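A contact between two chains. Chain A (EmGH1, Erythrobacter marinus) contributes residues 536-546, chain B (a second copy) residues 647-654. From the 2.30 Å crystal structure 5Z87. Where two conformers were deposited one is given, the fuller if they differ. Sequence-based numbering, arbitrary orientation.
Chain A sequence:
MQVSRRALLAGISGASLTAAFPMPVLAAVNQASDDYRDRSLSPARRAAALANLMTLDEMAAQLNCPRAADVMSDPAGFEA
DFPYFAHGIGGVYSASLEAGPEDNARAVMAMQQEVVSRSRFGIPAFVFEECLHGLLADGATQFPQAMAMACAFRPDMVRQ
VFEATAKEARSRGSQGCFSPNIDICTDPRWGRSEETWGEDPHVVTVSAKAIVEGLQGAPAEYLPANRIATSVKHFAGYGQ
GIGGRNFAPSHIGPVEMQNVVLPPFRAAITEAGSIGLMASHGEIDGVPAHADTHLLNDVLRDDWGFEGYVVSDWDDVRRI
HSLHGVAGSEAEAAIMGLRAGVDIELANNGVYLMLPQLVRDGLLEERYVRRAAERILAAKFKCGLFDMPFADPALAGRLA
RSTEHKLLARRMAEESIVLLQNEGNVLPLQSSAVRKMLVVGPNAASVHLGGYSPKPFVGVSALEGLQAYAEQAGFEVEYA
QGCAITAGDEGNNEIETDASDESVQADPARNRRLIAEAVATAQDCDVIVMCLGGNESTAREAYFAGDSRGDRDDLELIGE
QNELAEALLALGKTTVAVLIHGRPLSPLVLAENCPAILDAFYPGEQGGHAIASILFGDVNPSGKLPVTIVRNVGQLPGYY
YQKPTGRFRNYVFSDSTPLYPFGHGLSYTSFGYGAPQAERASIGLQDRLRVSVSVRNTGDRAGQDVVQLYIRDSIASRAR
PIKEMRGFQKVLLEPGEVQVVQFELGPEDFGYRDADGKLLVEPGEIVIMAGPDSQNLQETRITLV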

ATOM      1  N   GLU A 536      -7.646  23.540  -5.794  1.00 19.97           N
ATOM      2  CA  GLU A 536      -7.897  23.331  -4.378  1.00 21.50           C
ATOM      3  C   GLU A 536      -9.158  22.525  -4.126  1.00 20.43           C
ATOM      4  O   GLU A 536      -9.427  22.183  -2.974  1.00 26.68           O
ATOM      5  N   SER A 537      -9.924  22.199  -5.168  1.00 19.20           N
ATOM      6  CA  SER A 537     -11.014  21.239  -5.045  1.00 24.65           C
ATOM      7  C   SER A 537     -10.622  19.818  -5.459  1.00 24.68           C
ATOM      8  O   SER A 537     -11.224  18.862  -4.964  1.00 27.09           O
ATOM      9  N   THR A 538      -9.634  19.637  -6.341  1.00 24.58           N
ATOM     10  CA  THR A 538      -9.279  18.277  -6.750  1.00 24.95           C
ATOM     11  C   THR A 538      -8.195  17.657  -5.871  1.00 22.50           C
ATOM     12  O   THR A 538      -8.120  16.426  -5.782  1.00 20.76           O
ATOM     13  N   ALA A 539      -7.373  18.476  -5.217  1.00 20.16           N
ATOM     14  CA  ALA A 539      -6.515  18.054  -4.114  1.00 19.15           C
ATOM     15  C   ALA A 539      -6.920  18.890  -2.906  1.00 25.91           C
ATOM     16  O   ALA A 539      -6.747  20.115  -2.907  1.00 23.27           O
ATOM     17  N   ARG A 540      -7.496  18.245  -1.900  0.59 23.18           N
ATOM     18  CA  ARG A 540      -7.819  18.961  -0.678  0.59 25.72           C
ATOM     19  C   ARG A 540      -7.915  17.963   0.462  0.59 25.66           C
ATOM     20  O   ARG A 540      -7.971  16.746   0.263  0.59 21.87           O
ATOM     21  N   GLU A 541      -7.920  18.512   1.662  1.00 25.83           N
ATOM     22  CA  GLU A 541      -8.130  17.742   2.874  1.00 26.14           C
ATOM     23  C   GLU A 541      -9.566  17.221   2.911  1.00 26.10           C
ATOM     24  O   GLU A 541     -10.515  18.006   2.855  1.00 26.93           O
ATOM     25  N   ALA A 542      -9.731  15.904   2.999  1.00 24.09           N
ATOM     26  CA  ALA A 542     -11.063  15.311   3.130  1.00 24.46           C
ATOM     27  C   ALA A 542     -11.496  15.410   4.587  1.00 29.68           C
ATOM     28  O   ALA A 542     -10.992  14.665   5.436  1.00 27.82           O
ATOM     29  N   TYR A 543     -12.430  16.315   4.884  1.00 23.08           N
ATOM     30  CA  TYR A 543     -12.791  16.535   6.274  1.00 25.68           C
ATOM     31  C   TYR A 543     -13.623  15.376   6.821  1.00 27.29           C
ATOM     32  O   TYR A 543     -14.144  14.522   6.088  1.00 22.55           O
ATOM     33  N   PHE A 544     -13.734  15.366   8.150  1.00 22.43           N
ATOM     34  CA  PHE A 544     -14.447  14.314   8.864  1.00 22.45           C
ATOM     35  C   PHE A 544     -15.940  14.306   8.525  1.00 24.58           C
ATOM     36  O   PHE A 544     -16.538  13.236   8.325  1.00 17.83           O
ATOM     37  N   ALA A 545     -16.559  15.485   8.460  1.00 24.53           N
ATOM     38  CA  ALA A 545     -18.014  15.563   8.362  1.00 33.89           C
ATOM     39  C   ALA A 545     -18.507  15.152   6.982  1.00 24.32           C
ATOM     40  O   ALA A 545     -17.808  15.302   5.978  1.00 25.51           O
ATOM     41  N   GLY A 546     -19.739  14.642   6.952  1.00 23.71           N
ATOM     42  CA  GLY A 546     -20.429  14.351   5.707  1.00 24.06           C
ATOM     43  C   GLY A 546     -19.651  13.388   4.836  1.00 29.84           C
ATOM     44  O   GLY A 546     -19.085  12.398   5.313  1.00 32.24           O
TER
ATOM     45  N   ARG B 647     -11.851   2.770   4.587  1.00 15.00           N
ATOM     46  CA  ARG B 647     -12.504   3.439   3.469  1.00 23.18           C
ATOM     47  C   ARG B 647     -13.459   4.507   3.985  1.00 23.35           C
ATOM     48  O   ARG B 647     -14.535   4.736   3.428  1.00 22.15           O
ATOM     49  N   PHE B 648     -13.059   5.177   5.072  1.00 22.12           N
ATOM     50  CA  PHE B 648     -13.902   6.213   5.669  1.00 19.48           C
ATOM     51  C   PHE B 648     -14.168   7.353   4.687  1.00 20.35           C
ATOM     52  O   PHE B 648     -15.300   7.828   4.578  1.00 21.55           O
ATOM     53  N   ARG B 649     -13.138   7.798   3.962  1.00 18.40           N
ATOM     54  CA  ARG B 649     -13.247   8.854   2.963  1.00 20.30           C
ATOM     55  C   ARG B 649     -13.179   8.276   1.547  1.00 24.94           C
ATOM     56  O   ARG B 649     -12.469   7.295   1.292  1.00 17.45           O
ATOM     57  N   ASN B 650     -13.920   8.894   0.635  1.00 20.92           N
ATOM     58  CA  ASN B 650     -14.066   8.445  -0.743  1.00 21.13           C
ATOM     59  C   ASN B 650     -13.258   9.333  -1.693  1.00 19.51           C
ATOM     60  O   ASN B 650     -12.808  10.427  -1.333  1.00 18.44           O
ATOM     61  N   TYR B 651     -13.065   8.852  -2.919  1.00 17.41           N
ATOM     62  CA  TYR B 651     -12.229   9.587  -3.863  1.00 19.37           C
ATOM     63  C   TYR B 651     -13.027  10.681  -4.568  1.00 20.40           C
ATOM     64  O   TYR B 651     -14.224  10.542  -4.829  1.00 20.24           O
ATOM     65  N   VAL B 652     -12.345  11.783  -4.877  1.00 18.20           N
ATOM     66  CA  VAL B 652     -13.039  12.954  -5.397  1.00 26.33           C
ATOM     67  C   VAL B 652     -13.515  12.665  -6.816  1.00 22.77           C
ATOM     68  O   VAL B 652     -12.777  12.097  -7.632  1.00 20.46           O
ATOM     69  N   PHE B 653     -14.786  12.990  -7.089  1.00 22.00           N
ATOM     70  CA  PHE B 653     -15.401  12.848  -8.415  1.00 19.82           C
ATOM     71  C   PHE B 653     -15.361  11.403  -8.926  1.00 23.57           C
ATOM     72  O   PHE B 653     -15.232  11.152 -10.126  1.00 19.52           O
ATOM     73  N   SER B 654     -15.466  10.421  -8.040  1.00 24.09           N
ATOM     74  CA  SER B 654     -15.280   9.045  -8.478  1.00 21.42           C
ATOM     75  C   SER B 654     -16.082   8.113  -7.588  1.00 24.83           C
ATOM     76  O   SER B 654     -15.901   8.116  -6.364  1.00 23.02           O
TER

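Side-chain packing between residues 536-546 of chain A and 647-654 of chain B, two loop segments of EmGH1 that together bury 400 Å². The contact centres on Arg649(B), which loses more area to the other stretch than any other residue here. Its CA-to-CB bond points toward chain A, and chi1 to chi3 of m, m and p (-57°, -69°, 71°) fold the side chain back on its own backbone, so that Arg649(B) NE and Arg649(B) NH1 donate to the carbonyl O of Phe648(B) at 3.0 and 3.2 Å. This internal tether helps hold the guanidinium with its other edge facing chain A, where the partners are all backbone carbonyls. Arg649(B) NH2 donates to Tyr543(A) O at 2.7 Å and to Gly546(A) O at 3.2 Å, and makes a weak bond to Ala545(A) O at 3.4 Å; Arg649(B) NH1 reaches the same Gly546(A) O at 2.9 Å with the straightest angle of the four, 157°. Phe544(A) O also lies 3.2 Å from Arg649(B) NH2, but the angle is too poor for a hydrogen bond. No carboxylate of the 536-546 stretch takes part: the positive charge is met by peptide oxygens that the turning 543-546 backbone gathers around it. Gly546(A), at phi 58° and psi -137°, adopts a conformation that favours glycine. The aliphatic part of the arginine is used too, Arg649(B) CD resting 3.9 Å from Ala542(A) CB, a methyl that points toward chain B.

Beside the arginine, Phe648(B) (chi1 174°, t) points toward chain A and places its CZ 3.5 Å from Phe544(A) O. Phe544(A) starts away from chain B, yet its t rotamer (chi1 -180°) brings the ring back within reach: its CD1 lies 3.6 Å from Phe648(B) CZ. The two rings meet obliquely, centroids 5.3 Å apart and planes at 49°. Tyr543(A) (m) points away; its OH instead accepts a 2.8 Å hydrogen bond from Arg540(A) NH2, within chain A.

At the other end the packing is apolar on the chain B side. Val652(B) (chi1 53°, p) points toward chain A and sets its two methyls against backbone oxygens, CG1 3.7 Å from Thr538(A) O and CG2 3.9 Å from Ser537(A) O. Phe653(B) (m) follows it in the type II turn from Tyr651(B) to Ser654(B), its ring CE2 4.0 Å from Thr538(A) CG2. With chi1 at 59° (p), Thr538(A) offers that methyl to the ring, while its OG1 hydrogen-bonds a residue just beyond the stretches.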

ATOM      1  CB  GLU A 536      -7.963  24.695  -3.677  1.00 19.32           C
ATOM      2  CG  GLU A 536      -6.609  25.430  -3.625  1.00 22.80           C
ATOM      3  CD  GLU A 536      -6.248  26.200  -4.908  1.00 24.32           C
ATOM      4  OE1 GLU A 536      -5.190  26.875  -4.903  1.00 24.60           O
ATOM      5  OE2 GLU A 536      -6.999  26.132  -5.914  1.00 19.48           O
ATOM      6  CB  SER A 537     -12.220  21.686  -5.881  1.00 23.47           C
ATOM      7  OG  SER A 537     -12.965  22.674  -5.210  1.00 28.72           O
ATOM      8  CB  THR A 538      -8.866  18.242  -8.228  1.00 17.88           C
ATOM      9  OG1 THR A 538      -7.744  19.094  -8.469  1.00 17.82           O
ATOM     10  CG2 THR A 538     -10.040  18.708  -9.102  1.00 20.59           C
ATOM     11  CB  ALA A 539      -5.032  18.243  -4.438  1.00 13.81           C
ATOM     12  CB  ARG A 540      -9.118  19.763  -0.809  0.59 25.60           C
ATOM     13  CG  ARG A 540     -10.384  18.922  -0.784  0.59 26.60           C
ATOM     14  CD  ARG A 540     -11.629  19.793  -0.705  0.59 29.20           C
ATOM     15  NE  ARG A 540     -11.552  20.804   0.354  0.59 35.37           N
ATOM     16  CZ  ARG A 540     -11.680  22.113   0.147  0.59 35.15           C
ATOM     17  NH1 ARG A 540     -11.896  22.573  -1.081  0.59 38.60           N
ATOM     18  NH2 ARG A 540     -11.604  22.961   1.165  0.59 34.21           N
ATOM     19  CB  GLU A 541      -7.841  18.633   4.080  1.00 23.99           C
ATOM     20  CG  GLU A 541      -8.151  18.026   5.442  1.00 26.11           C
ATOM     21  CD  GLU A 541      -7.869  19.008   6.573  1.00 31.02           C
ATOM     22  OE1 GLU A 541      -7.528  20.178   6.295  1.00 25.53           O
ATOM     23  OE2 GLU A 541      -7.994  18.607   7.741  1.00 31.11           O
ATOM     24  CB  ALA A 542     -11.061  13.854   2.664  1.00 22.77           C
ATOM     25  CB  TYR A 543     -13.538  17.859   6.441  1.00 27.78           C
ATOM     26  CG  TYR A 543     -12.851  19.027   5.759  1.00 37.68           C
ATOM     27  CD1 TYR A 543     -13.316  19.517   4.544  1.00 39.26           C
ATOM     28  CD2 TYR A 543     -11.730  19.633   6.323  1.00 41.41           C
ATOM     29  CE1 TYR A 543     -12.686  20.579   3.905  1.00 46.48           C
ATOM     30  CE2 TYR A 543     -11.096  20.704   5.695  1.00 36.79           C
ATOM     31  CZ  TYR A 543     -11.580  21.167   4.482  1.00 47.84           C
ATOM     32  OH  TYR A 543     -10.969  22.220   3.836  1.00 62.90           O
ATOM     33  CB  PHE A 544     -14.216  14.508  10.377  1.00 18.10           C
ATOM     34  CG  PHE A 544     -14.897  13.484  11.246  1.00 23.81           C
ATOM     35  CD1 PHE A 544     -14.263  12.290  11.555  1.00 17.58           C
ATOM     36  CD2 PHE A 544     -16.165  13.720  11.764  1.00 19.35           C
ATOM     37  CE1 PHE A 544     -14.883  11.336  12.350  1.00 21.18           C
ATOM     38  CE2 PHE A 544     -16.792  12.775  12.560  1.00 24.85           C
ATOM     39  CZ  PHE A 544     -16.148  11.575  12.855  1.00 21.79           C
ATOM     40  CB  ALA A 545     -18.511  16.980   8.670  1.00 26.44           C
TER
ATOM     41  CB  ARG B 647     -13.220   2.433   2.565  1.00 15.81           C
ATOM     42  CG  ARG B 647     -12.271   1.572   1.735  1.00 15.92           C
ATOM     43  CD  ARG B 647     -13.023   0.469   0.955  1.00 21.39           C
ATOM     44  NE  ARG B 647     -14.006   1.013   0.014  1.00 19.13           N
ATOM     45  CZ  ARG B 647     -15.324   1.008   0.215  1.00 15.72           C
ATOM     46  NH1 ARG B 647     -15.837   0.473   1.315  1.00 15.38           N
ATOM     47  NH2 ARG B 647     -16.141   1.518  -0.700  1.00 18.80           N
ATOM     48  CB  PHE B 648     -13.230   6.723   6.944  1.00 18.81           C
ATOM     49  CG  PHE B 648     -13.918   7.892   7.587  1.00 19.43           C
ATOM     50  CD1 PHE B 648     -15.263   7.830   7.925  1.00 19.63           C
ATOM     51  CD2 PHE B 648     -13.195   9.041   7.901  1.00 19.75           C
ATOM     52  CE1 PHE B 648     -15.892   8.923   8.544  1.00 25.39           C
ATOM     53  CE2 PHE B 648     -13.805  10.129   8.534  1.00 19.61           C
ATOM     54  CZ  PHE B 648     -15.166  10.068   8.852  1.00 19.77           C
ATOM     55  CB  ARG B 649     -12.142   9.895   3.162  1.00 18.80           C
ATOM     56  CG  ARG B 649     -12.119  10.542   4.578  1.00 23.84           C
ATOM     57  CD  ARG B 649     -13.326  11.470   4.836  1.00 20.26           C
ATOM     58  NE  ARG B 649     -14.581  10.734   4.997  1.00 20.04           N
ATOM     59  CZ  ARG B 649     -15.763  11.311   5.171  1.00 27.02           C
ATOM     60  NH1 ARG B 649     -16.848  10.559   5.294  1.00 18.39           N
ATOM     61  NH2 ARG B 649     -15.860  12.644   5.227  1.00 23.45           N
ATOM     62  CB  ASN B 650     -15.548   8.435  -1.131  1.00 20.49           C
ATOM     63  CG  ASN B 650     -16.368   7.465  -0.291  1.00 23.78           C
ATOM     64  OD1 ASN B 650     -16.035   6.295  -0.203  1.00 25.21           O
ATOM     65  ND2 ASN B 650     -17.457   7.946   0.306  1.00 26.12           N
ATOM     66  CB  TYR B 651     -11.606   8.648  -4.887  1.00 16.88           C
ATOM     67  CG  TYR B 651     -10.673   7.624  -4.278  1.00 14.24           C
ATOM     68  CD1 TYR B 651      -9.355   7.946  -3.974  1.00 15.49           C
ATOM     69  CD2 TYR B 651     -11.117   6.330  -4.017  1.00 15.71           C
ATOM     70  CE1 TYR B 651      -8.497   7.003  -3.420  1.00 14.86           C
ATOM     71  CE2 TYR B 651     -10.283   5.382  -3.472  1.00 18.01           C
ATOM     72  CZ  TYR B 651      -8.973   5.722  -3.170  1.00 18.80           C
ATOM     73  OH  TYR B 651      -8.157   4.764  -2.635  1.00 13.63           O
ATOM     74  CB  VAL B 652     -12.133  14.196  -5.314  1.00 23.63           C
ATOM     75  CG1 VAL B 652     -10.834  13.935  -5.974  1.00 28.33           C
ATOM     76  CG2 VAL B 652     -12.789  15.404  -5.955  1.00 33.42           C
ATOM     77  CB  PHE B 653     -14.745  13.800  -9.429  1.00 21.80           C
ATOM     78  CG  PHE B 653     -14.811  15.264  -9.027  1.00 25.33           C
ATOM     79  CD1 PHE B 653     -15.883  15.748  -8.299  1.00 23.72           C
ATOM     80  CD2 PHE B 653     -13.806  16.147  -9.387  1.00 24.87           C
ATOM     81  CE1 PHE B 653     -15.950  17.084  -7.917  1.00 33.54           C
ATOM     82  CE2 PHE B 653     -13.865  17.482  -9.019  1.00 32.93           C
ATOM     83  CZ  PHE B 653     -14.939  17.950  -8.281  1.00 28.47           C
ATOM     84  CB  SER B 654     -13.797   8.678  -8.461  1.00 20.04           C
ATOM     85  OG  SER B 654     -13.602   7.346  -8.912  1.00 23.89           O
TER